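Local coordinates for protein putative NAD-dependent epimerase/dehydratase (Bacillus halodurans, PDB 3E8X) that binds NADP and is probably an NAD(P)-dependent epimerase or dehydratase of the short-chain dehydrogenase/reductase superfamily, its substrate and reaction unknown, at residues His80-Ile85 against Arg121-Phe126; Val129-Thr134 against His146-Lys151; Gly180-Ser185 against Thr225-Val230. All coordinates share one frame; numbering follows the deposited sequence.

The three contacts follow one another along the chain, and all lie on or beside one Rossmann-type sheet. Contact 2 forms part of the NADP pocket: its loop and helix meet the nicotinamide riboside. Contact 1 lies about 24 Å from contact 2, centre to centre, and leads into strand 125-129, which ends where contact 2 begins. The side chain of F82 in contact 1 is still about 10 Å from the NADP. Contact 3 joins the antiparallel edge of the sheet to the C-terminal helix 227-232. Its centre is about 22 Å from that of contact 2 and about 29 Å from that of contact 1. The side chain of V182 stays about 14 Å from the cofactor.

Contact 1: His80-Ile85 against Arg121-Phe126; sequences HAFASI and RGIKRF
R121 lays its side chain over the backbone of F82 and A83. Its CD meets CB of F82 at 3.4 Å. The guanidinium then has one face over the chain, with A83 N 3.9 Å above its plane and over its centre. R121 NH1 lies 3.7 Å from A83 CA. This is van der Waals contact; the charge is answered elsewhere, by a salt bridge from NE to E117. NH2 adds a weak hydrogen bond to S79 O. The chain from CG to NE is extended, which carries the flat end along the loop.

R121 closes helix 100-121, and G122, at positive phi, ends it in a Schellman motif. The chain then turns into strand 125-129 of the Rossmann-type sheet, while 80-85 leads toward its parallel neighbour, strand 87-90. I123 points toward 80-85. Its CD1 comes to the edge of the F82 ring, in the ring plane, 3.7 Å from F82 CD2. The I123 CD1 methyl also lies 3.9 Å from I85 CB. I123 CG1 rests against the I85 carbonyl, 3.6 Å from O. The F82 side chain also touches L25 and V88, on strands 23-27 and 87-90.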
loop_
_atom_site.group_PDB
_atom_site.type_symbol
_atom_site.label_atom_id
_atom_site.label_comp_id
_atom_site.label_asym_id
_atom_site.label_seq_id
_atom_site.Cartn_x
_atom_site.Cartn_y
_atom_site.Cartn_z
ATOM N N HIS A 80 -23.185 0.965 3.785
ATOM C CA HIS A 80 -24.457 1.717 3.823
ATOM C C HIS A 80 -24.319 3.158 3.327
ATOM O O HIS A 80 -25.268 3.712 2.773
ATOM C CB HIS A 80 -25.081 1.694 5.232
ATOM C CG HIS A 80 -24.241 2.345 6.293
ATOM N ND1 HIS A 80 -23.121 1.741 6.838
ATOM C CD2 HIS A 80 -24.381 3.529 6.941
ATOM C CE1 HIS A 80 -22.606 2.530 7.766
ATOM N NE2 HIS A 80 -23.347 3.621 7.844
ATOM N N ALA A 81 -23.130 3.732 3.510
ATOM C CA ALA A 81 -22.821 5.133 3.152
ATOM C C ALA A 81 -22.976 5.416 1.668
ATOM O O ALA A 81 -23.234 6.553 1.301
ATOM C CB ALA A 81 -21.403 5.489 3.581
ATOM N N PHE A 82 -22.853 4.373 0.842
ATOM C CA PHE A 82 -22.775 4.508 -0.623
ATOM C C PHE A 82 -24.126 4.372 -1.318
ATOM O O PHE A 82 -24.193 4.443 -2.535
ATOM C CB PHE A 82 -21.770 3.516 -1.186
ATOM C CG PHE A 82 -20.340 3.906 -0.943
ATOM C CD1 PHE A 82 -19.777 3.793 0.305
ATOM C CD2 PHE A 82 -19.553 4.373 -1.958
ATOM C CE1 PHE A 82 -18.454 4.186 0.529
ATOM C CE2 PHE A 82 -18.237 4.718 -1.733
ATOM C CZ PHE A 82 -17.701 4.629 -0.484
ATOM N N ALA A 83 -25.187 4.247 -0.527
ATOM C CA ALA A 83 -26.561 4.142 -1.017
ATOM C C ALA A 83 -27.020 5.432 -1.672
ATOM O O ALA A 83 -26.788 6.522 -1.144
ATOM C CB ALA A 83 -27.500 3.780 0.128
ATOM N N SER A 84 -27.678 5.308 -2.820
ATOM C CA SER A 84 -28.127 6.473 -3.611
ATOM C C SER A 84 -27.085 7.557 -3.890
ATOM O O SER A 84 -27.389 8.733 -3.800
ATOM C CB SER A 84 -29.368 7.085 -2.983
ATOM O OG SER A 84 -30.389 6.089 -2.886
ATOM N N ILE A 85 -25.892 7.165 -4.314
ATOM C CA ILE A 85 -24.783 8.093 -4.564
ATOM C C ILE A 85 -24.396 8.103 -6.055
ATOM O O ILE A 85 -24.347 7.075 -6.665
ATOM C CB ILE A 85 -23.534 7.722 -3.653
ATOM C CG1 ILE A 85 -23.799 8.036 -2.159
ATOM C CG2 ILE A 85 -22.204 8.411 -4.122
ATOM C CD1 ILE A 85 -24.308 9.456 -1.788
ATOM N N ARG A 121 -20.831 -1.182 -6.273
ATOM C CA ARG A 121 -22.113 -0.489 -6.471
ATOM C C ARG A 121 -22.367 0.111 -7.862
ATOM O O ARG A 121 -23.490 0.442 -8.170
ATOM C CB ARG A 121 -22.299 0.577 -5.398
ATOM C CG ARG A 121 -22.557 -0.069 -4.018
ATOM C CD ARG A 121 -23.030 0.986 -3.068
ATOM N NE ARG A 121 -23.371 0.507 -1.728
ATOM C CZ ARG A 121 -24.623 0.397 -1.276
ATOM N NH1 ARG A 121 -25.673 0.682 -2.054
ATOM N NH2 ARG A 121 -24.826 0.001 -0.031
ATOM N N GLY A 122 -21.361 0.179 -8.717
ATOM C CA GLY A 122 -21.530 0.778 -10.025
ATOM C C GLY A 122 -21.541 2.308 -10.016
ATOM O O GLY A 122 -22.011 2.897 -10.961
ATOM N N ILE A 123 -20.999 2.939 -8.956
ATOM C CA ILE A 123 -20.847 4.391 -8.895
ATOM C C ILE A 123 -19.628 4.732 -9.751
ATOM O O ILE A 123 -18.518 4.353 -9.426
ATOM C CB ILE A 123 -20.652 4.870 -7.446
ATOM C CG1 ILE A 123 -21.849 4.482 -6.583
ATOM C CG2 ILE A 123 -20.453 6.407 -7.388
ATOM C CD1 ILE A 123 -21.574 4.608 -5.078
ATOM N N LYS A 124 -19.822 5.412 -10.856
ATOM C CA LYS A 124 -18.751 5.575 -11.851
ATOM C C LYS A 124 -17.753 6.695 -11.497
ATOM O O LYS A 124 -16.568 6.571 -11.731
ATOM C CB LYS A 124 -19.346 5.814 -13.269
ATOM C CG LYS A 124 -20.142 4.617 -13.808
ATOM C CD LYS A 124 -19.303 3.625 -14.693
ATOM C CE LYS A 124 -17.865 3.169 -14.164
ATOM N NZ LYS A 124 -16.850 3.308 -15.296
ATOM N N ARG A 125 -18.258 7.764 -10.927
ATOM C CA ARG A 125 -17.473 8.992 -10.750
ATOM C C ARG A 125 -16.756 9.036 -9.406
ATOM O O ARG A 125 -17.371 8.945 -8.356
ATOM C CB ARG A 125 -18.376 10.208 -10.980
ATOM C CG ARG A 125 -17.638 11.538 -11.048
ATOM C CD ARG A 125 -16.618 11.591 -12.180
ATOM N NE ARG A 125 -16.081 12.938 -12.457
ATOM C CZ ARG A 125 -14.807 13.187 -12.724
ATOM N NH1 ARG A 125 -13.926 12.220 -12.762
ATOM N NH2 ARG A 125 -14.397 14.416 -12.952
ATOM N N PHE A 126 -15.430 9.162 -9.466
ATOM C CA PHE A 126 -14.590 9.132 -8.295
ATOM C C PHE A 126 -13.508 10.227 -8.381
ATOM O O PHE A 126 -12.694 10.258 -9.325
ATOM C CB PHE A 126 -13.966 7.747 -8.144
ATOM C CG PHE A 126 -13.402 7.459 -6.773
ATOM C CD1 PHE A 126 -14.025 6.535 -5.939
ATOM C CD2 PHE A 126 -12.229 8.069 -6.334
ATOM C CE1 PHE A 126 -13.509 6.263 -4.690
ATOM C CE2 PHE A 126 -11.715 7.809 -5.062
ATOM C CZ PHE A 126 -12.357 6.899 -4.242
#

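Contact 2: Val129-Thr134 against His146-Lys151; sequences VSSVGT and HYLVAK. With NAP (NADP nicotinamide-adenine-dinucleotide phosphate), chain B.
The loop after strand 125-129 and the helix 145-160 match the serine and YxxxK motif of the short-chain dehydrogenase/reductase superfamily, probably S131, Y147 and K151, all in the NADP pocket. In K151 the bends at chi2 and chi3 (-59° and -74°) bring CE against S130 CA and NZ to V129 O. K151 NZ donates to V129 O at 2.9 Å, in the carbonyl plane. CG of K151 packs over one face of the Y147 ring, toward its rim. Y147 OH is hydrogen-bonded to the ribose hydroxyl O2D of NADP, modelled at 2.5 Å, so short that the exact length is doubtful. S131 OG lies at the edge of the Y147 ring, 3.9 Å from Y147 CE2. It donates to V132 O. S131 OG is also 3.1 Å from C5N of the nicotinamide. T134 OG1 in turn donates to S131 O. Farther out, L148 CD2 fits against V132 O at 3.5 Å, and T134 CG2 sits on K151 CB.

K151 NZ stays 3.9 Å from NADP O2D, near but not bonded, whereas in many relatives the lysine bonds the ribose. Here NZ is committed to V129 O, and Y147 OH holds the ribose hydroxyl.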
loop_
_atom_site.group_PDB
_atom_site.type_symbol
_atom_site.label_atom_id
_atom_site.label_comp_id
_atom_site.label_asym_id
_atom_site.label_seq_id
_atom_site.Cartn_x
_atom_site.Cartn_y
_atom_site.Cartn_z
ATOM N N VAL A 129 -8.558 13.096 -3.668
ATOM C CA VAL A 129 -7.721 14.186 -3.154
ATOM C C VAL A 129 -6.434 13.546 -2.676
ATOM O O VAL A 129 -6.385 12.905 -1.660
ATOM C CB VAL A 129 -8.414 14.987 -2.029
ATOM C CG1 VAL A 129 -7.557 16.152 -1.577
ATOM C CG2 VAL A 129 -9.793 15.448 -2.509
ATOM N N SER A 130 -5.405 13.744 -3.468
ATOM C CA SER A 130 -4.116 13.188 -3.248
ATOM C C SER A 130 -3.149 14.296 -2.799
ATOM O O SER A 130 -3.493 15.121 -1.952
ATOM C CB SER A 130 -3.662 12.504 -4.549
ATOM O OG SER A 130 -2.466 11.828 -4.369
ATOM N N SER A 131 -1.918 14.261 -3.299
ATOM C CA SER A 131 -0.862 15.208 -2.906
ATOM C C SER A 131 0.244 15.230 -3.970
ATOM O O SER A 131 0.501 14.221 -4.620
ATOM C CB SER A 131 -0.269 14.801 -1.542
ATOM O OG SER A 131 0.748 15.677 -1.038
ATOM N N VAL A 132 0.895 16.389 -4.148
ATOM C CA VAL A 132 2.237 16.408 -4.772
ATOM C C VAL A 132 3.209 15.619 -3.869
ATOM O O VAL A 132 2.964 15.407 -2.656
ATOM C CB VAL A 132 2.799 17.871 -4.983
ATOM C CG1 VAL A 132 1.840 18.699 -5.825
ATOM C CG2 VAL A 132 3.079 18.535 -3.616
ATOM N N GLY A 133 4.311 15.182 -4.455
ATOM C CA GLY A 133 5.238 14.319 -3.748
ATOM C C GLY A 133 5.066 12.846 -4.111
ATOM O O GLY A 133 5.852 11.995 -3.696
ATOM N N THR A 134 4.020 12.531 -4.875
ATOM C CA THR A 134 3.607 11.156 -5.090
ATOM C C THR A 134 4.215 10.561 -6.352
ATOM O O THR A 134 4.327 9.368 -6.463
ATOM C CB THR A 134 2.082 11.035 -5.130
ATOM O OG1 THR A 134 1.577 12.073 -5.980
ATOM C CG2 THR A 134 1.517 11.165 -3.731
ATOM N N HIS A 146 6.516 8.123 4.149
ATOM C CA HIS A 146 5.490 7.106 4.409
ATOM C C HIS A 146 4.103 7.583 3.975
ATOM O O HIS A 146 3.279 6.797 3.489
ATOM C CB HIS A 146 5.505 6.671 5.888
ATOM C CG HIS A 146 4.987 7.718 6.836
ATOM N ND1 HIS A 146 5.670 8.887 7.096
ATOM C CD2 HIS A 146 3.849 7.780 7.573
ATOM C CE1 HIS A 146 4.964 9.633 7.931
ATOM N NE2 HIS A 146 3.868 8.975 8.256
ATOM N N TYR A 147 3.842 8.879 4.172
ATOM C CA TYR A 147 2.605 9.492 3.743
ATOM C C TYR A 147 2.514 9.538 2.208
ATOM O O TYR A 147 1.497 9.121 1.615
ATOM C CB TYR A 147 2.457 10.899 4.366
ATOM C CG TYR A 147 1.365 11.710 3.741
ATOM C CD1 TYR A 147 0.014 11.500 4.086
ATOM C CD2 TYR A 147 1.664 12.658 2.759
ATOM C CE1 TYR A 147 -0.998 12.245 3.483
ATOM C CE2 TYR A 147 0.670 13.405 2.153
ATOM C CZ TYR A 147 -0.662 13.210 2.515
ATOM O OH TYR A 147 -1.643 13.984 1.904
ATOM N N LEU A 148 3.578 10.003 1.575
ATOM C CA LEU A 148 3.675 10.069 0.119
ATOM C C LEU A 148 3.518 8.733 -0.602
ATOM O O LEU A 148 2.891 8.641 -1.687
ATOM C CB LEU A 148 5.004 10.754 -0.297
ATOM C CG LEU A 148 5.274 12.202 0.161
ATOM C CD1 LEU A 148 6.663 12.710 -0.281
ATOM C CD2 LEU A 148 4.151 13.148 -0.274
ATOM N N VAL A 149 4.106 7.690 -0.037
ATOM C CA VAL A 149 3.888 6.297 -0.519
ATOM C C VAL A 149 2.427 5.889 -0.322
ATOM O O VAL A 149 1.815 5.328 -1.229
ATOM C CB VAL A 149 4.832 5.309 0.209
ATOM C CG1 VAL A 149 4.379 3.834 0.036
ATOM C CG2 VAL A 149 6.294 5.540 -0.224
ATOM N N ALA A 150 1.844 6.166 0.848
ATOM C CA ALA A 150 0.444 5.791 1.058
ATOM C C ALA A 150 -0.472 6.414 -0.011
ATOM O O ALA A 150 -1.241 5.732 -0.645
ATOM C CB ALA A 150 -0.001 6.106 2.467
ATOM N N LYS A 151 -0.294 7.714 -0.272
ATOM C CA LYS A 151 -1.079 8.471 -1.264
ATOM C C LYS A 151 -0.869 7.966 -2.687
ATOM O O LYS A 151 -1.823 7.733 -3.408
ATOM C CB LYS A 151 -0.750 9.959 -1.179
ATOM C CG LYS A 151 -1.020 10.559 0.202
ATOM C CD LYS A 151 -2.470 10.425 0.643
ATOM C CE LYS A 151 -3.406 11.392 -0.087
ATOM N NZ LYS A 151 -4.883 11.111 0.125
HETATM P PA NAP B . -8.130 17.023 7.576
HETATM O O1A NAP B . -7.194 16.207 8.473
HETATM O O2A NAP B . -8.645 18.364 8.051
HETATM O O5B NAP B . -9.325 16.020 7.145
HETATM C C5B NAP B . -9.300 14.599 7.379
HETATM C C4B NAP B . -10.665 14.029 7.760
HETATM O O4B NAP B . -10.545 12.596 7.717
HETATM C C3B NAP B . -11.169 14.388 9.181
HETATM O O3B NAP B . -12.443 15.057 9.202
HETATM C C2B NAP B . -11.323 13.048 9.883
HETATM O O2B NAP B . -12.449 12.915 10.784
HETATM C C1B NAP B . -11.464 12.098 8.683
HETATM N N9A NAP B . -11.224 10.699 9.118
HETATM C C8A NAP B . -10.176 10.247 9.824
HETATM N N7A NAP B . -10.348 8.932 10.063
HETATM C C5A NAP B . -11.515 8.569 9.493
HETATM C C6A NAP B . -12.220 7.364 9.403
HETATM N N6A NAP B . -11.720 6.243 9.962
HETATM N N1A NAP B . -13.418 7.312 8.776
HETATM C C2A NAP B . -13.922 8.419 8.228
HETATM N N3A NAP B . -13.274 9.600 8.295
HETATM C C4A NAP B . -12.069 9.697 8.917
HETATM O O3 NAP B . -7.334 17.267 6.166
HETATM P PN NAP B . -7.504 18.498 5.106
HETATM O O1N NAP B . -6.565 19.582 5.557
HETATM O O2N NAP B . -8.990 18.642 4.862
HETATM O O5D NAP B . -6.760 17.990 3.778
HETATM C C5D NAP B . -7.383 17.065 2.895
HETATM C C4D NAP B . -6.318 16.091 2.425
HETATM O O4D NAP B . -5.293 16.752 1.683
HETATM C C3D NAP B . -5.617 15.421 3.599
HETATM O O3D NAP B . -6.394 14.289 4.019
HETATM C C2D NAP B . -4.202 15.150 3.079
HETATM O O2D NAP B . -3.978 13.792 2.768
HETATM C C1D NAP B . -4.077 15.988 1.785
HETATM N N1N NAP B . -2.883 16.884 1.691
HETATM C C2N NAP B . -2.455 17.642 2.729
HETATM C C3N NAP B . -1.331 18.484 2.581
HETATM C C7N NAP B . -0.835 19.379 3.695
HETATM O O7N NAP B . -0.077 20.324 3.406
HETATM N N7N NAP B . -1.275 19.160 4.945
HETATM C C4N NAP B . -0.666 18.527 1.354
HETATM C C5N NAP B . -1.129 17.747 0.309
HETATM C C6N NAP B . -2.238 16.943 0.509
HETATM P P2B NAP B . -12.605 13.683 12.223
HETATM O O1X NAP B . -13.249 15.009 11.919
HETATM O O2X NAP B . -13.527 12.767 13.023
HETATM O O3X NAP B . -11.179 13.824 12.709
#

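Contact 3: Gly180-Ser185 against Thr225-Val230; sequences GKVTVS and TPIAKV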
loop_
_atom_site.group_PDB
_atom_site.type_symbol
_atom_site.label_atom_id
_atom_site.label_comp_id
_atom_site.label_asym_id
_atom_site.label_seq_id
_atom_site.Cartn_x
_atom_site.Cartn_y
_atom_site.Cartn_z
ATOM N N GLY A 180 -9.128 32.067 -5.812
ATOM C CA GLY A 180 -9.902 31.677 -6.985
ATOM C C GLY A 180 -9.047 31.394 -8.211
ATOM O O GLY A 180 -9.606 31.186 -9.301
ATOM N N LYS A 181 -7.714 31.415 -8.053
ATOM C CA LYS A 181 -6.771 31.388 -9.184
ATOM C C LYS A 181 -5.690 30.372 -8.870
ATOM O O LYS A 181 -5.136 30.350 -7.755
ATOM C CB LYS A 181 -6.151 32.760 -9.480
ATOM C CG LYS A 181 -7.123 33.859 -9.978
ATOM C CD LYS A 181 -6.415 35.234 -10.198
ATOM C CE LYS A 181 -7.358 36.276 -10.870
ATOM N NZ LYS A 181 -6.731 37.548 -11.496
ATOM N N VAL A 182 -5.434 29.499 -9.852
ATOM C CA VAL A 182 -4.546 28.354 -9.696
ATOM C C VAL A 182 -3.591 28.204 -10.904
ATOM O O VAL A 182 -3.691 28.956 -11.896
ATOM C CB VAL A 182 -5.325 27.031 -9.404
ATOM C CG1 VAL A 182 -6.172 27.116 -8.085
ATOM C CG2 VAL A 182 -6.218 26.563 -10.601
ATOM N N THR A 183 -2.638 27.270 -10.772
ATOM C CA THR A 183 -1.831 26.764 -11.887
ATOM C C THR A 183 -1.906 25.244 -11.799
ATOM O O THR A 183 -1.874 24.689 -10.702
ATOM C CB THR A 183 -0.305 27.112 -11.790
ATOM O OG1 THR A 183 -0.155 28.437 -11.342
ATOM C CG2 THR A 183 0.373 27.010 -13.171
ATOM N N VAL A 184 -1.935 24.571 -12.945
ATOM C CA VAL A 184 -1.919 23.104 -12.974
ATOM C C VAL A 184 -0.763 22.580 -13.855
ATOM O O VAL A 184 -0.226 23.307 -14.685
ATOM C CB VAL A 184 -3.272 22.534 -13.466
ATOM C CG1 VAL A 184 -4.422 22.838 -12.456
ATOM C CG2 VAL A 184 -3.584 23.069 -14.910
ATOM N N SER A 185 -0.393 21.309 -13.641
ATOM C CA SER A 185 0.599 20.588 -14.417
ATOM C C SER A 185 0.360 19.097 -14.216
ATOM O O SER A 185 -0.155 18.685 -13.163
ATOM C CB SER A 185 2.000 20.926 -13.936
ATOM O OG SER A 185 2.970 20.197 -14.659
ATOM N N THR A 225 -4.465 31.730 -12.985
ATOM C CA THR A 225 -5.512 31.416 -13.902
ATOM C C THR A 225 -6.787 31.108 -13.114
ATOM O O THR A 225 -6.780 30.291 -12.202
ATOM C CB THR A 225 -5.157 30.206 -14.770
ATOM O OG1 THR A 225 -3.848 30.368 -15.310
ATOM C CG2 THR A 225 -6.185 29.990 -15.873
ATOM N N PRO A 226 -7.898 31.756 -13.484
ATOM C CA PRO A 226 -9.161 31.416 -12.836
ATOM C C PRO A 226 -9.499 29.913 -12.907
ATOM O O PRO A 226 -9.329 29.298 -13.941
ATOM C CB PRO A 226 -10.177 32.284 -13.588
ATOM C CG PRO A 226 -9.373 33.482 -14.048
ATOM C CD PRO A 226 -8.048 32.868 -14.451
ATOM N N ILE A 227 -10.004 29.362 -11.806
ATOM C CA ILE A 227 -10.292 27.939 -11.662
ATOM C C ILE A 227 -11.210 27.355 -12.770
ATOM O O ILE A 227 -10.975 26.279 -13.246
ATOM C CB ILE A 227 -10.882 27.632 -10.215
ATOM C CG1 ILE A 227 -9.771 27.739 -9.152
ATOM C CG2 ILE A 227 -11.582 26.232 -10.182
ATOM C CD1 ILE A 227 -10.234 27.936 -7.712
ATOM N N ALA A 228 -12.262 28.062 -13.160
ATOM C CA ALA A 228 -13.163 27.626 -14.238
ATOM C C ALA A 228 -12.402 27.413 -15.551
ATOM O O ALA A 228 -12.591 26.412 -16.211
ATOM C CB ALA A 228 -14.315 28.625 -14.444
ATOM N N LYS A 229 -11.532 28.356 -15.889
ATOM C CA LYS A 229 -10.727 28.280 -17.098
ATOM C C LYS A 229 -9.677 27.155 -17.063
ATOM O O LYS A 229 -9.437 26.468 -18.064
ATOM C CB LYS A 229 -10.104 29.643 -17.381
ATOM C CG LYS A 229 -9.230 29.676 -18.580
ATOM C CD LYS A 229 -8.768 31.084 -18.879
ATOM C CE LYS A 229 -7.785 31.093 -19.981
ATOM N NZ LYS A 229 -7.146 32.411 -20.066
ATOM N N VAL A 230 -9.051 26.948 -15.911
ATOM C CA VAL A 230 -8.094 25.855 -15.753
ATOM C C VAL A 230 -8.788 24.520 -16.023
ATOM O O VAL A 230 -8.233 23.659 -16.704
ATOM C CB VAL A 230 -7.408 25.895 -14.329
ATOM C CG1 VAL A 230 -6.886 24.607 -13.971
ATOM C CG2 VAL A 230 -6.250 26.967 -14.275
#
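V230 has CG1 anti to its backbone N (chi1 158°) and CG2 anti to the carbonyl carbon, and this splits its two methyls between two valines of the strand. V230 CG2 meets V182 CG2 at 3.7 Å. V230 CG1 presses on V184 CG1 at 3.4 Å, a close methyl-methyl contact, the two side chains lying alongside and pointing opposite ways. V182 places CG1 anti to its own carbonyl carbon, and that methyl reaches I227 CG1 at 3.8 Å.

Strand 216-223 of the Rossmann-type sheet pairs with one edge of strand 181-185. The chain then turns a corner at T225, and 225-226 pairs antiparallel with the other edge, just before helix 227-232. V182 and T225 form a hydrogen-bonded pair: V182 N gives to T225 O at 2.8 Å, and T225 N returns a bond to V182 O. K181 and P226 make the next, non-hydrogen-bonded pair. P226 is the N-cap residue. Just past it, I227 N donates to G180 O at 3.1 Å, tying the first turn of the helix to the start of the strand. I227 CG1 packs against G180 O at 3.5 Å, and the side chain also touches D199, K202 and E206 of helix 197-207.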